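Local coordinates for protein possible prolidase (Bifidobacterium longum NCC2705, PDB 2P9B) that is a possible prolidase of the amidohydrolase family and probably acts as a hydrolase on carbon-nitrogen bonds, at residues N75-F81 / N120-L124; L125-T130 / P420-A425; V241-A247 / V261-G267. All coordinates share one frame; numbering follows the deposited sequence.

In the fold
From the N terminus, strand 68-78 comes first. Interaction 1 closes when helix 113-126, the next helix modelled, packs back on the end of that strand and the loop after it. It closes before interactions 2 and 3 open. The same helix runs on into interaction 2, where its C-terminal end and the start of strand 129-134 meet residues 420-425. That contact closes a loop of nearly 290 residues. Interaction 3 is nested inside this loop and joins strands 243-247 and 263-264. It lies on the other side of the chain's centre from interaction 2, about 26 Å between centres. Interaction 1 touches both: Asn75 packs on Val129, and His77 packs on Glu265 and His266.

Interaction 1. Residues N75-F81 / N120-L124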
ATOM      1  N   ASN A  75       2.921   0.404  -0.971  1.00 10.31           N
ATOM      2  CA  ASN A  75       2.034   0.446   0.190  1.00  9.03           C
ATOM      3  C   ASN A  75       0.663   0.868  -0.324  1.00  9.60           C
ATOM      4  O   ASN A  75       0.480   1.996  -0.768  1.00 10.55           O
ATOM      5  CB  ASN A  75       2.534   1.447   1.237  1.00  8.39           C
ATOM      6  CG  ASN A  75       1.788   1.319   2.555  1.00  8.24           C
ATOM      7  OD1 ASN A  75       0.580   1.093   2.570  1.00 10.73           O
ATOM      8  ND2 ASN A  75       2.506   1.461   3.664  1.00  9.59           N
ATOM      9  N   ALA A  76      -0.303  -0.045  -0.274  1.00  9.81           N
ATOM     10  CA  ALA A  76      -1.640   0.238  -0.795  1.00  9.82           C
ATOM     11  C   ALA A  76      -2.580   1.005   0.119  1.00 10.25           C
ATOM     12  O   ALA A  76      -3.738   1.236  -0.235  1.00 11.20           O
ATOM     13  CB  ALA A  76      -2.306  -1.067  -1.229  1.00 10.76           C
ATOM     14  N   HIS A  77      -2.105   1.409   1.290  1.00 10.53           N
ATOM     15  CA  HIS A  77      -2.975   2.138   2.202  1.00 12.18           C
ATOM     16  C   HIS A  77      -2.177   3.121   3.050  1.00 10.71           C
ATOM     17  O   HIS A  77      -1.611   2.752   4.074  1.00 12.99           O
ATOM     18  CB  HIS A  77      -3.731   1.144   3.091  1.00 12.59           C
ATOM     19  CG  HIS A  77      -4.837   1.763   3.885  1.00 15.94           C
ATOM     20  ND1 HIS A  77      -5.905   1.036   4.366  1.00 20.01           N
ATOM     21  CD2 HIS A  77      -5.042   3.040   4.283  1.00 14.52           C
ATOM     22  CE1 HIS A  77      -6.721   1.840   5.023  1.00 18.04           C
ATOM     23  NE2 HIS A  77      -6.221   3.061   4.988  1.00 18.15           N
ATOM     24  N   THR A  78      -2.140   4.374   2.606  1.00 11.75           N
ATOM     25  CA  THR A  78      -1.396   5.416   3.304  1.00 10.14           C
ATOM     26  C   THR A  78      -2.192   6.712   3.469  1.00 11.08           C
ATOM     27  O   THR A  78      -3.269   6.875   2.897  1.00 12.96           O
ATOM     28  CB  THR A  78      -0.093   5.765   2.539  1.00  9.88           C
ATOM     29  OG1 THR A  78      -0.420   6.299   1.244  1.00 11.69           O
ATOM     30  CG2 THR A  78       0.767   4.510   2.348  1.00 11.39           C
ATOM     31  N   HIS A  79      -1.643   7.612   4.280  1.00 12.37           N
ATOM     32  CA  HIS A  79      -2.187   8.948   4.526  1.00 12.02           C
ATOM     33  C   HIS A  79      -0.933   9.806   4.587  1.00 13.30           C
ATOM     34  O   HIS A  79       0.062   9.388   5.171  1.00 15.78           O
ATOM     35  CB  HIS A  79      -2.916   9.027   5.872  1.00 14.35           C
ATOM     36  CG  HIS A  79      -4.154   8.189   5.943  1.00 16.31           C
ATOM     37  ND1 HIS A  79      -5.329   8.541   5.312  1.00 17.78           N
ATOM     38  CD2 HIS A  79      -4.391   7.002   6.548  1.00 17.56           C
ATOM     39  CE1 HIS A  79      -6.236   7.604   5.526  1.00 18.39           C
ATOM     40  NE2 HIS A  79      -5.693   6.660   6.272  1.00 18.74           N
ATOM     41  N   LEU A  80      -0.964  10.997   3.999  1.00 12.96           N
ATOM     42  CA  LEU A  80       0.218  11.844   4.022  1.00 13.86           C
ATOM     43  C   LEU A  80       0.124  12.982   5.036  1.00 16.33           C
ATOM     44  O   LEU A  80       0.814  13.996   4.923  1.00 15.20           O
ATOM     45  CB  LEU A  80       0.506  12.376   2.612  1.00 13.95           C
ATOM     46  CG  LEU A  80       0.782  11.275   1.566  1.00 12.19           C
ATOM     47  CD1 LEU A  80       1.099  11.917   0.222  1.00 13.33           C
ATOM     48  CD2 LEU A  80       1.937  10.385   2.014  1.00 13.68           C
ATOM     49  N   PHE A  81      -0.722  12.785   6.041  1.00 20.62           N
ATOM     50  CA  PHE A  81      -0.915  13.750   7.117  1.00 25.06           C
ATOM     51  C   PHE A  81      -1.196  12.925   8.372  1.00 28.28           C
ATOM     52  O   PHE A  81      -1.692  11.800   8.277  1.00 29.53           O
ATOM     53  CB  PHE A  81      -2.098  14.669   6.801  1.00 26.34           C
ATOM     54  CG  PHE A  81      -3.439  13.997   6.912  1.00 29.35           C
ATOM     55  CD1 PHE A  81      -4.198  14.123   8.072  1.00 29.96           C
ATOM     56  CD2 PHE A  81      -3.935  13.221   5.867  1.00 29.93           C
ATOM     57  CE1 PHE A  81      -5.434  13.489   8.191  1.00 31.13           C
ATOM     58  CE2 PHE A  81      -5.168  12.582   5.975  1.00 29.82           C
ATOM     59  CZ  PHE A  81      -5.921  12.716   7.139  1.00 30.92           C
ATOM     60  N   ASN A 120       6.031  13.540   4.099  1.00 12.98           N
ATOM     61  CA  ASN A 120       5.623  12.171   4.368  1.00 12.58           C
ATOM     62  C   ASN A 120       5.787  11.265   3.155  1.00 11.66           C
ATOM     63  O   ASN A 120       6.169  10.102   3.295  1.00 12.31           O
ATOM     64  CB  ASN A 120       4.184  12.135   4.894  1.00 13.13           C
ATOM     65  CG  ASN A 120       4.076  12.668   6.315  1.00 14.28           C
ATOM     66  OD1 ASN A 120       4.895  12.336   7.175  1.00 16.38           O
ATOM     67  ND2 ASN A 120       3.062  13.486   6.571  1.00 14.41           N
ATOM     68  N   ALA A 121       5.507  11.791   1.969  1.00 10.63           N
ATOM     69  CA  ALA A 121       5.668  10.997   0.753  1.00 10.88           C
ATOM     70  C   ALA A 121       7.156  10.696   0.583  1.00 10.98           C
ATOM     71  O   ALA A 121       7.538   9.618   0.128  1.00 11.06           O
ATOM     72  CB  ALA A 121       5.141  11.768  -0.465  1.00 11.47           C
ATOM     73  N   THR A 122       8.000  11.656   0.953  1.00 10.99           N
ATOM     74  CA  THR A 122       9.438  11.468   0.842  1.00 10.94           C
ATOM     75  C   THR A 122       9.931  10.421   1.838  1.00 11.00           C
ATOM     76  O   THR A 122      10.825   9.633   1.530  1.00 12.59           O
ATOM     77  CB  THR A 122      10.196  12.793   1.058  1.00 11.39           C
ATOM     78  OG1 THR A 122       9.827  13.718   0.029  1.00 14.67           O
ATOM     79  CG2 THR A 122      11.704  12.566   1.004  1.00 12.67           C
ATOM     80  N   THR A 123       9.346  10.410   3.031  1.00 10.90           N
ATOM     81  CA  THR A 123       9.721   9.429   4.048  1.00 11.28           C
ATOM     82  C   THR A 123       9.404   8.025   3.528  1.00 11.08           C
ATOM     83  O   THR A 123      10.221   7.115   3.640  1.00 12.22           O
ATOM     84  CB  THR A 123       8.957   9.678   5.360  1.00 10.33           C
ATOM     85  OG1 THR A 123       9.391  10.920   5.925  1.00 13.74           O
ATOM     86  CG2 THR A 123       9.210   8.557   6.357  1.00 10.57           C
ATOM     87  N   LEU A 124       8.215   7.857   2.960  1.00 11.04           N
ATOM     88  CA  LEU A 124       7.817   6.568   2.402  1.00  9.86           C
ATOM     89  C   LEU A 124       8.824   6.153   1.336  1.00 10.35           C
ATOM     90  O   LEU A 124       9.318   5.025   1.347  1.00 11.06           O
ATOM     91  CB  LEU A 124       6.411   6.652   1.795  1.00 10.42           C
ATOM     92  CG  LEU A 124       5.261   6.489   2.786  1.00 10.34           C
ATOM     93  CD1 LEU A 124       4.016   7.215   2.285  1.00 10.54           C
ATOM     94  CD2 LEU A 124       4.991   5.005   2.993  1.00 11.76           C
TER
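Leu80 lays its two methyl groups on the helix that carries Asn120, Ala121 and Leu124. Its CG is anti to the carbonyl carbon (chi1 -61°), and this torsion brings the end of the side chain nearer to the helix than its root. The two branches then part. CD1 of Leu80 lies 4.1 Å from CB of Ala121. CD2 of Leu80 meets CD1 of Leu124 at 3.8 Å, with the two leucine side chains crossing obliquely. The same CD2 also touches the backbone N of Ala121 and the CB of Asn120.

Asn120 comes in beside Leu80 from the helix and makes the one hydrogen bond between the segments. Its ND2 donates to the backbone O of Leu80 at 2.8 Å, with an N-H...O angle of 161°. Leu80 O lies close to the amide plane of Asn120. The donor, however, sits above the carbonyl plane of Leu80 and not on a lone pair.

Helix 113-126 here covers the C-terminal end of strand 68-78, and the contact forms part of the TIM-barrel-like fold of the amidohydrolase family. His77 and His79 lie on this strand end and the loop after it. Together with Asp345 they could form a metal site, which is empty in this model. The His-X-His pattern is consistent with the metal-binding motif of the family.

Leu124 meets residues earlier in the strand. Its CD1 lies 4.2 Å from CG2 of Thr78, and its CD2 fits more loosely by the amide of Asn75. That amide has its own polar partners. ND2 of Asn75 bonds to the hydroxyls of Thr344 and Thr356. OD1 of Asn75 accepts from the N of His77 at 3.0 Å, which makes an Asx turn where the chain bends. Leu145 of helix 141-150 packs on both Leu80 and Ala121.

Interaction 2. Residues L125-T130 / P420-A425; sequences LESGVT and PALVIA
Val423 presses both methyl groups against the end of helix 113-126. Its CG1 is anti to the backbone N (chi1 -175°), which sets that methyl against CD1 of Leu125 at 3.9 Å. CD1 of Leu125 also meets CB of Ala425, at 3.8 Å. The other methyl of Val423, CG2, rests 3.7 Å from CA of Gly128. The side chains of Thr130 and Val423 lie alongside each other, pointing opposite ways, with CG2 of Thr130 near CG1 of Val423.

Gly128 ends the helix in a Schellman motif. Its N bonds to O of Leu125 at 2.8 Å, one of the motif's two bonds. At its backbone angles a CB would be jammed against the carbonyl O of Ser127, and it would also crowd CG of Pro420. Strand 129-134 of the barrel sheet follows directly, so the contact sets a helix-to-strand turn against strand 422-425.

No hydrogen bond crosses between the segments. The remaining contacts bring carbon up to carbonyl oxygen. CG of Pro420 lies 3.4 Å from O of Ser127. CG1 of Val423 lies equally close to O of Leu125, and CG2 of Thr130 is 3.6 Å from O of Ile424. On the strand's far side from Val423, Ile424 packs on Leu403 of strand 403-406.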
ATOM      1  N   LEU A 125       9.143   7.066   0.424  1.00 10.57           N
ATOM      2  CA  LEU A 125      10.108   6.750  -0.627  1.00 10.49           C
ATOM      3  C   LEU A 125      11.468   6.363  -0.046  1.00 10.88           C
ATOM      4  O   LEU A 125      12.048   5.356  -0.446  1.00 11.35           O
ATOM      5  CB  LEU A 125      10.269   7.932  -1.590  1.00 10.97           C
ATOM      6  CG  LEU A 125      11.255   7.711  -2.745  1.00 11.24           C
ATOM      7  CD1 LEU A 125      10.806   6.515  -3.578  1.00 14.97           C
ATOM      8  CD2 LEU A 125      11.331   8.961  -3.617  1.00 12.89           C
ATOM      9  N   GLU A 126      11.969   7.148   0.909  1.00 10.96           N
ATOM     10  CA  GLU A 126      13.267   6.857   1.518  1.00 11.53           C
ATOM     11  C   GLU A 126      13.286   5.501   2.217  1.00 13.27           C
ATOM     12  O   GLU A 126      14.352   4.903   2.383  1.00 14.31           O
ATOM     13  CB  GLU A 126      13.654   7.956   2.518  1.00 13.07           C
ATOM     14  CG  GLU A 126      13.850   9.322   1.866  1.00 16.15           C
ATOM     15  CD  GLU A 126      14.082  10.435   2.870  1.00 19.34           C
ATOM     16  OE1 GLU A 126      13.575  10.334   4.004  1.00 21.51           O
ATOM     17  OE2 GLU A 126      14.757  11.420   2.511  1.00 21.75           O
ATOM     18  N   SER A 127      12.112   5.019   2.626  1.00 12.29           N
ATOM     19  CA  SER A 127      12.019   3.731   3.299  1.00 11.52           C
ATOM     20  C   SER A 127      11.987   2.605   2.265  1.00 11.59           C
ATOM     21  O   SER A 127      11.959   1.427   2.625  1.00 12.73           O
ATOM     22  CB  SER A 127      10.766   3.668   4.186  1.00 11.38           C
ATOM     23  OG  SER A 127       9.580   3.467   3.430  1.00 14.56           O
ATOM     24  N   GLY A 128      11.986   2.978   0.988  1.00 10.34           N
ATOM     25  CA  GLY A 128      11.980   1.988  -0.078  1.00 10.31           C
ATOM     26  C   GLY A 128      10.656   1.722  -0.784  1.00 10.40           C
ATOM     27  O   GLY A 128      10.561   0.786  -1.582  1.00 11.20           O
ATOM     28  N   VAL A 129       9.645   2.542  -0.508  1.00  9.09           N
ATOM     29  CA  VAL A 129       8.317   2.403  -1.114  1.00  9.59           C
ATOM     30  C   VAL A 129       8.214   3.312  -2.342  1.00  9.92           C
ATOM     31  O   VAL A 129       8.180   4.534  -2.216  1.00 10.78           O
ATOM     32  CB  VAL A 129       7.229   2.795  -0.106  1.00  9.25           C
ATOM     33  CG1 VAL A 129       5.856   2.526  -0.689  1.00  9.72           C
ATOM     34  CG2 VAL A 129       7.427   2.016   1.181  1.00 10.73           C
ATOM     35  N   THR A 130       8.147   2.710  -3.528  1.00 10.05           N
ATOM     36  CA  THR A 130       8.107   3.470  -4.768  1.00  8.38           C
ATOM     37  C   THR A 130       6.725   3.762  -5.346  1.00  8.55           C
ATOM     38  O   THR A 130       6.600   4.545  -6.286  1.00  9.55           O
ATOM     39  CB  THR A 130       8.983   2.786  -5.830  1.00  8.94           C
ATOM     40  OG1 THR A 130       8.660   1.393  -5.891  1.00 11.03           O
ATOM     41  CG2 THR A 130      10.453   2.932  -5.469  1.00 11.43           C
ATOM     42  N   PRO A 420      17.187   0.363   3.946  1.00 15.11           N
ATOM     43  CA  PRO A 420      17.628   0.236   2.554  1.00 12.96           C
ATOM     44  C   PRO A 420      19.026   0.803   2.314  1.00 13.51           C
ATOM     45  O   PRO A 420      19.467   1.725   3.007  1.00 14.33           O
ATOM     46  CB  PRO A 420      16.565   1.020   1.779  1.00 15.55           C
ATOM     47  CG  PRO A 420      15.354   0.940   2.659  1.00 15.02           C
ATOM     48  CD  PRO A 420      15.945   1.147   4.033  1.00 13.84           C
ATOM     49  N   ALA A 421      19.719   0.244   1.327  1.00 12.86           N
ATOM     50  CA  ALA A 421      21.046   0.717   0.962  1.00 12.71           C
ATOM     51  C   ALA A 421      20.864   1.874  -0.017  1.00 13.57           C
ATOM     52  O   ALA A 421      21.594   2.868   0.017  1.00 14.42           O
ATOM     53  CB  ALA A 421      21.840  -0.405   0.305  1.00 14.36           C
ATOM     54  N   LEU A 422      19.873   1.735  -0.893  1.00 12.70           N
ATOM     55  CA  LEU A 422      19.576   2.763  -1.886  1.00 12.18           C
ATOM     56  C   LEU A 422      18.201   2.516  -2.483  1.00 12.64           C
ATOM     57  O   LEU A 422      17.799   1.371  -2.673  1.00 13.74           O
ATOM     58  CB  LEU A 422      20.624   2.736  -3.008  1.00 12.53           C
ATOM     59  CG  LEU A 422      20.440   3.671  -4.211  1.00 13.15           C
ATOM     60  CD1 LEU A 422      20.549   5.124  -3.769  1.00 13.53           C
ATOM     61  CD2 LEU A 422      21.504   3.369  -5.264  1.00 13.38           C
ATOM     62  N   VAL A 423      17.486   3.597  -2.767  1.00 11.58           N
ATOM     63  CA  VAL A 423      16.162   3.502  -3.370  1.00 10.52           C
ATOM     64  C   VAL A 423      16.206   4.262  -4.691  1.00 11.54           C
ATOM     65  O   VAL A 423      16.757   5.355  -4.761  1.00 13.29           O
ATOM     66  CB  VAL A 423      15.085   4.144  -2.483  1.00 11.09           C
ATOM     67  CG1 VAL A 423      13.699   3.914  -3.095  1.00 10.96           C
ATOM     68  CG2 VAL A 423      15.155   3.560  -1.092  1.00 10.34           C
ATOM     69  N   ILE A 424      15.639   3.675  -5.734  1.00 10.36           N
ATOM     70  CA  ILE A 424      15.611   4.316  -7.039  1.00 11.08           C
ATOM     71  C   ILE A 424      14.150   4.364  -7.452  1.00 11.82           C
ATOM     72  O   ILE A 424      13.469   3.339  -7.457  1.00 11.35           O
ATOM     73  CB  ILE A 424      16.438   3.508  -8.068  1.00 11.73           C
ATOM     74  CG1 ILE A 424      17.876   3.383  -7.563  1.00 15.08           C
ATOM     75  CG2 ILE A 424      16.389   4.186  -9.437  1.00 12.11           C
ATOM     76  CD1 ILE A 424      18.793   2.577  -8.450  1.00 17.57           C
ATOM     77  N   ALA A 425      13.666   5.562  -7.774  1.00 10.89           N
ATOM     78  CA  ALA A 425      12.274   5.740  -8.172  1.00 11.26           C
ATOM     79  C   ALA A 425      12.203   6.151  -9.634  1.00 11.34           C
ATOM     80  O   ALA A 425      12.694   7.211 -10.010  1.00 12.89           O
ATOM     81  CB  ALA A 425      11.612   6.804  -7.297  1.00 12.13           C
TER

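Interaction 3. Residues V241-A247 / V261-G267; sequences VIVGAHA and VDTIEHG
Asp262 accepts from the backbone N of Val243 through OD2, at 2.8 Å and nearly straight (172°). OD2 uses its anti lone pair for this bond. It also bonds to NE2 of His237, while OD1 takes the N of Leu285. With an alanine in its place, the N of Val243 would probably lose its acceptor, and NE2 of His237 and the N of Leu285 would lose their partner.

A ladder of backbone bonds follows. Val243 O accepts from the N of Thr263. Ala245 N gives to O of Thr263, and Ala245 O receives the N of Glu265 at 2.9 Å. Ala247 N then binds O of Glu265, and Ala247 O takes the N of Gly267 at 2.8 Å.

Thr263 and Glu265 point to one face of this sheet. OG1 of Thr263 donates to OE2 of Glu265 at 2.8 Å, on the syn lone pair. Glu265 bends at chi2 (67°), which brings its carboxylate back over Gly244 and Ala245. A CB on Gly244 would clash with both Thr263 OG1 and Glu265 OE1. The carboxylate is further held by salt bridges, OE2 with Arg133 and OE1 with Lys203.

On the opposite face, CB of Ala245 packs on CG1 of Val261 at 3.6 Å. Ser256 of helix 250-259 touches both residues. At the C-terminal end the His246 ring turns its edge to the face of the His266 ring, with centroids 5.6 Å apart and planes at 65°. ND1 of His246 is buried here with no partner in the model.

Strand 243-247, helix 250-259 and strand 263-264 form a beta-alpha-beta unit with parallel neighbours, the repeating element of a TIM barrel. Glu265 and His266 sit at its C-terminal end, near the possible metal site of His77, His79 and Asp345.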
ATOM      1  N   VAL A 241     -11.229   4.161 -12.270  1.00 12.36           N
ATOM      2  CA  VAL A 241     -10.642   4.408 -10.963  1.00 12.20           C
ATOM      3  C   VAL A 241     -11.009   3.306  -9.968  1.00 12.02           C
ATOM      4  O   VAL A 241     -12.174   2.935  -9.845  1.00 14.51           O
ATOM      5  CB  VAL A 241     -11.101   5.781 -10.427  1.00 12.25           C
ATOM      6  CG1 VAL A 241     -10.632   5.975  -8.996  1.00 12.64           C
ATOM      7  CG2 VAL A 241     -10.534   6.882 -11.312  1.00 12.03           C
ATOM      8  N   ILE A 242     -10.010   2.774  -9.263  1.00 12.73           N
ATOM      9  CA  ILE A 242     -10.273   1.715  -8.290  1.00 12.14           C
ATOM     10  C   ILE A 242     -10.795   2.264  -6.968  1.00 10.72           C
ATOM     11  O   ILE A 242     -10.360   3.312  -6.487  1.00 12.81           O
ATOM     12  CB  ILE A 242      -9.018   0.856  -8.004  1.00 14.15           C
ATOM     13  CG1 ILE A 242      -7.879   1.736  -7.508  1.00 17.09           C
ATOM     14  CG2 ILE A 242      -8.612   0.092  -9.258  1.00 16.74           C
ATOM     15  CD1 ILE A 242      -6.707   0.942  -6.949  1.00 20.37           C
ATOM     16  N   VAL A 243     -11.733   1.529  -6.382  1.00 11.54           N
ATOM     17  CA  VAL A 243     -12.368   1.914  -5.133  1.00 11.65           C
ATOM     18  C   VAL A 243     -11.995   0.989  -3.982  1.00 12.37           C
ATOM     19  O   VAL A 243     -11.989  -0.230  -4.130  1.00 12.70           O
ATOM     20  CB  VAL A 243     -13.902   1.899  -5.298  1.00 12.60           C
ATOM     21  CG1 VAL A 243     -14.583   2.271  -3.990  1.00 13.07           C
ATOM     22  CG2 VAL A 243     -14.306   2.854  -6.413  1.00 13.24           C
ATOM     23  N   GLY A 244     -11.680   1.591  -2.842  1.00 10.33           N
ATOM     24  CA  GLY A 244     -11.339   0.835  -1.657  1.00 10.55           C
ATOM     25  C   GLY A 244     -12.361   1.163  -0.592  1.00 10.89           C
ATOM     26  O   GLY A 244     -12.866   2.287  -0.526  1.00 11.79           O
ATOM     27  N   ALA A 245     -12.695   0.179   0.232  1.00 10.84           N
ATOM     28  CA  ALA A 245     -13.658   0.407   1.291  1.00 11.30           C
ATOM     29  C   ALA A 245     -13.085  -0.137   2.580  1.00 12.47           C
ATOM     30  O   ALA A 245     -12.587  -1.256   2.628  1.00 13.78           O
ATOM     31  CB  ALA A 245     -14.973  -0.286   0.973  1.00 13.49           C
ATOM     32  N   HIS A 246     -13.133   0.679   3.614  1.00 14.27           N
ATOM     33  CA  HIS A 246     -12.646   0.264   4.907  1.00 16.29           C
ATOM     34  C   HIS A 246     -13.844  -0.409   5.581  1.00 15.44           C
ATOM     35  O   HIS A 246     -14.920   0.176   5.692  1.00 15.36           O
ATOM     36  CB  HIS A 246     -12.126   1.503   5.648  1.00 24.53           C
ATOM     37  CG  HIS A 246     -12.753   1.744   6.980  1.00 31.64           C
ATOM     38  ND1 HIS A 246     -12.505   0.947   8.076  1.00 34.78           N
ATOM     39  CD2 HIS A 246     -13.569   2.736   7.409  1.00 35.28           C
ATOM     40  CE1 HIS A 246     -13.139   1.441   9.125  1.00 36.57           C
ATOM     41  NE2 HIS A 246     -13.792   2.526   8.749  1.00 37.30           N
ATOM     42  N   ALA A 247     -13.664  -1.666   5.971  1.00 15.02           N
ATOM     43  CA  ALA A 247     -14.732  -2.426   6.612  1.00 15.70           C
ATOM     44  C   ALA A 247     -14.119  -3.396   7.610  1.00 16.91           C
ATOM     45  O   ALA A 247     -13.193  -4.132   7.273  1.00 16.70           O
ATOM     46  CB  ALA A 247     -15.529  -3.186   5.562  1.00 15.85           C
ATOM     47  N   VAL A 261     -16.807  -2.937  -4.808  1.00 13.05           N
ATOM     48  CA  VAL A 261     -15.574  -2.343  -4.298  1.00 12.70           C
ATOM     49  C   VAL A 261     -14.391  -3.209  -4.709  1.00 13.12           C
ATOM     50  O   VAL A 261     -14.429  -4.435  -4.583  1.00 15.68           O
ATOM     51  CB  VAL A 261     -15.620  -2.216  -2.750  1.00 12.95           C
ATOM     52  CG1 VAL A 261     -14.261  -1.814  -2.199  1.00 14.49           C
ATOM     53  CG2 VAL A 261     -16.653  -1.189  -2.354  1.00 13.97           C
ATOM     54  N   ASP A 262     -13.335  -2.566  -5.191  1.00 11.40           N
ATOM     55  CA  ASP A 262     -12.143  -3.274  -5.649  1.00 11.79           C
ATOM     56  C   ASP A 262     -11.212  -3.790  -4.558  1.00 12.08           C
ATOM     57  O   ASP A 262     -10.586  -4.838  -4.723  1.00 13.38           O
ATOM     58  CB  ASP A 262     -11.402  -2.368  -6.610  1.00 11.42           C
ATOM     59  CG  ASP A 262     -12.304  -1.891  -7.718  1.00 13.84           C
ATOM     60  OD1 ASP A 262     -12.623  -2.710  -8.606  1.00 14.88           O
ATOM     61  OD2 ASP A 262     -12.721  -0.716  -7.682  1.00 13.94           O
ATOM     62  N   THR A 263     -11.109  -3.058  -3.455  1.00 11.78           N
ATOM     63  CA  THR A 263     -10.254  -3.494  -2.360  1.00 11.57           C
ATOM     64  C   THR A 263     -10.944  -3.318  -1.020  1.00 11.80           C
ATOM     65  O   THR A 263     -11.625  -2.319  -0.783  1.00 12.34           O
ATOM     66  CB  THR A 263      -8.920  -2.706  -2.310  1.00 11.64           C
ATOM     67  OG1 THR A 263      -9.187  -1.323  -2.058  1.00 12.40           O
ATOM     68  CG2 THR A 263      -8.164  -2.851  -3.612  1.00 13.28           C
ATOM     69  N   ILE A 264     -10.776  -4.307  -0.154  1.00 11.07           N
ATOM     70  CA  ILE A 264     -11.349  -4.245   1.181  1.00 10.60           C
ATOM     71  C   ILE A 264     -10.178  -3.981   2.123  1.00 10.73           C
ATOM     72  O   ILE A 264      -9.196  -4.725   2.104  1.00 11.44           O
ATOM     73  CB  ILE A 264     -11.996  -5.587   1.584  1.00  9.84           C
ATOM     74  CG1 ILE A 264     -13.160  -5.919   0.640  1.00 12.11           C
ATOM     75  CG2 ILE A 264     -12.455  -5.527   3.043  1.00 11.68           C
ATOM     76  CD1 ILE A 264     -14.325  -4.946   0.701  1.00 14.82           C
ATOM     77  N   GLU A 265     -10.272  -2.918   2.920  1.00 11.79           N
ATOM     78  CA  GLU A 265      -9.220  -2.588   3.878  1.00 12.48           C
ATOM     79  C   GLU A 265      -9.629  -3.064   5.264  1.00 12.85           C
ATOM     80  O   GLU A 265     -10.763  -2.849   5.689  1.00 13.72           O
ATOM     81  CB  GLU A 265      -8.949  -1.082   3.932  1.00 14.96           C
ATOM     82  CG  GLU A 265      -8.047  -0.572   2.820  1.00 22.54           C
ATOM     83  CD  GLU A 265      -8.691  -0.680   1.467  1.00 24.26           C
ATOM     84  OE1 GLU A 265      -9.827  -0.178   1.323  1.00 29.37           O
ATOM     85  OE2 GLU A 265      -8.068  -1.255   0.551  1.00 18.98           O
ATOM     86  N   HIS A 266      -8.679  -3.696   5.951  1.00 14.31           N
ATOM     87  CA  HIS A 266      -8.863  -4.262   7.288  1.00 15.63           C
ATOM     88  C   HIS A 266      -9.558  -5.611   7.134  1.00 15.13           C
ATOM     89  O   HIS A 266      -8.924  -6.658   7.229  1.00 15.77           O
ATOM     90  CB  HIS A 266      -9.683  -3.326   8.182  1.00 20.33           C
ATOM     91  CG  HIS A 266      -8.982  -2.046   8.523  1.00 25.89           C
ATOM     92  ND1 HIS A 266      -8.676  -1.088   7.580  1.00 30.90           N
ATOM     93  CD2 HIS A 266      -8.525  -1.570   9.705  1.00 30.92           C
ATOM     94  CE1 HIS A 266      -8.062  -0.075   8.167  1.00 31.85           C
ATOM     95  NE2 HIS A 266      -7.958  -0.343   9.456  1.00 33.65           N
ATOM     96  N   GLY A 267     -10.861  -5.584   6.887  1.00 15.28           N
ATOM     97  CA  GLY A 267     -11.580  -6.831   6.696  1.00 14.36           C
ATOM     98  C   GLY A 267     -12.121  -7.465   7.960  1.00 14.86           C
ATOM     99  O   GLY A 267     -12.076  -6.875   9.038  1.00 15.26           O
TER